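Side-chain contact in putative (Helicobacter pylori, PDB 4O8S), which probably transfers nucleotides, as a member of the nucleotidyltransferase superfamily related to AbiEii toxins: residues A[128-131]-A[132-136]. Residues are numbered along the deposited sequence; the frame is centred on the assembly and turned at random.
Sequences RIID and NKLCA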
loop_
_atom_site.group_PDB
_atom_site.type_symbol
_atom_site.label_atom_id
_atom_site.label_comp_id
_atom_site.label_asym_id
_atom_site.label_seq_id
_atom_site.Cartn_x
_atom_site.Cartn_y
_atom_site.Cartn_z
ATOM N N ARG A 128 6.209 4.963 6.784
ATOM C CA ARG A 128 6.887 3.799 6.210
ATOM C C ARG A 128 6.291 3.491 4.828
ATOM O O ARG A 128 7.012 3.166 3.878
ATOM C CB ARG A 128 6.737 2.598 7.150
ATOM C CG ARG A 128 7.587 1.356 6.819
ATOM C CD ARG A 128 7.412 0.320 7.943
ATOM N NE ARG A 128 8.038 -0.987 7.706
ATOM C CZ ARG A 128 9.125 -1.432 8.343
ATOM N NH1 ARG A 128 9.736 -0.674 9.249
ATOM N NH2 ARG A 128 9.607 -2.640 8.069
ATOM N N ILE A 129 4.974 3.614 4.704
ATOM C CA ILE A 129 4.354 3.411 3.405
ATOM C C ILE A 129 4.872 4.423 2.373
ATOM O O ILE A 129 5.175 4.052 1.235
ATOM C CB ILE A 129 2.823 3.433 3.499
ATOM C CG1 ILE A 129 2.372 2.317 4.461
ATOM C CG2 ILE A 129 2.214 3.250 2.105
ATOM C CD1 ILE A 129 0.925 2.435 4.956
ATOM N N ILE A 130 4.982 5.687 2.767
ATOM C CA ILE A 130 5.500 6.731 1.882
ATOM C C ILE A 130 6.923 6.380 1.437
ATOM O O ILE A 130 7.245 6.432 0.246
ATOM C CB ILE A 130 5.555 8.111 2.600
ATOM C CG1 ILE A 130 4.152 8.575 3.014
ATOM C CG2 ILE A 130 6.157 9.161 1.685
ATOM C CD1 ILE A 130 4.150 9.876 3.783
ATOM N N ASP A 131 7.768 6.054 2.414
ATOM C CA ASP A 131 9.184 5.728 2.190
ATOM C C ASP A 131 9.313 4.574 1.188
ATOM O O ASP A 131 10.072 4.659 0.213
ATOM C CB ASP A 131 9.820 5.376 3.541
ATOM C CG ASP A 131 11.339 5.206 3.476
ATOM O OD1 ASP A 131 12.008 5.822 2.613
ATOM O OD2 ASP A 131 11.866 4.452 4.324
ATOM N N ASN A 132 8.542 3.513 1.405
ATOM C CA ASN A 132 8.559 2.384 0.488
ATOM C C ASN A 132 7.991 2.694 -0.895
ATOM O O ASN A 132 8.417 2.104 -1.884
ATOM C CB ASN A 132 7.831 1.188 1.095
ATOM C CG ASN A 132 8.549 0.637 2.317
ATOM O OD1 ASN A 132 9.709 0.967 2.561
ATOM N ND2 ASN A 132 7.860 -0.203 3.089
ATOM N N LYS A 133 7.020 3.602 -0.977
ATOM C CA LYS A 133 6.488 3.987 -2.286
ATOM C C LYS A 133 7.542 4.751 -3.084
ATOM O O LYS A 133 7.728 4.519 -4.277
ATOM C CB LYS A 133 5.221 4.843 -2.134
ATOM C CG LYS A 133 3.939 4.041 -2.042
ATOM C CD LYS A 133 3.500 3.608 -3.432
ATOM C CE LYS A 133 2.358 2.612 -3.355
ATOM N NZ LYS A 133 1.849 2.268 -4.726
ATOM N N LEU A 134 8.245 5.653 -2.422
ATOM C CA LEU A 134 9.266 6.445 -3.099
ATOM C C LEU A 134 10.432 5.574 -3.570
ATOM O O LEU A 134 10.947 5.777 -4.672
ATOM C CB LEU A 134 9.755 7.576 -2.201
ATOM C CG LEU A 134 8.720 8.700 -2.049
ATOM C CD1 LEU A 134 9.080 9.630 -0.906
ATOM C CD2 LEU A 134 8.595 9.473 -3.352
ATOM N N CYS A 135 10.830 4.602 -2.747
ATOM C CA CYS A 135 11.874 3.658 -3.141
ATOM C C CYS A 135 11.462 2.917 -4.403
ATOM O O CYS A 135 12.225 2.838 -5.366
ATOM C CB CYS A 135 12.145 2.651 -2.021
ATOM S SG CYS A 135 13.029 3.354 -0.630
ATOM N N ALA A 136 10.236 2.408 -4.409
ATOM C CA ALA A 136 9.763 1.575 -5.504
ATOM C C ALA A 136 9.578 2.322 -6.814
ATOM O O ALA A 136 9.721 1.740 -7.883
ATOM C CB ALA A 136 8.452 0.866 -5.119
HETATM O O HOH W 1 8.672 -2.763 4.999
#
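The side chain of N132 lies alongside R128, one turn earlier in helix 126-139. Its backbone N gives a nearly straight hydrogen bond to R128 O, at 2.9 Å. The side chain then runs beside that same oxygen. CB of N132 lies 3.5 Å from R128 O, and CG comes closer, at 3.3 Å. With chi1 at -66°, CG is opposite the carbonyl carbon of N132 and beside the backbone N, which already bonds to R128 O. OD1 lies beside R128 O at 3.7 Å, a proximity and not a bond. ND2 lies 3.6 Å from R128 O, and R128 CG is its nearest side-chain neighbour. The amide and guanidinium planes are steeply turned, 74° apart. One water joins the two groups. It accepts from N132 ND2 at 3.3 Å and, weakly, from R128 NH2. The same NH2 also pairs with D49 and with D108 O.

On another side of the helix, I130 and L134 lie side by side. CG2 of I130 meets CD1 of L134 at 3.9 Å, and both side chains pack against helices 147-159 and 166-176. SG of C135 sits 3.3 Å from D131 O. Backbone bonds from i+4 to i, as in any alpha-helix, carry the contact, with the water linking R128 and N132. The charged ends instead join helix 126-139 to its surroundings: R128 to D49, D131 to R171, and K133 to E30, D149 and D152.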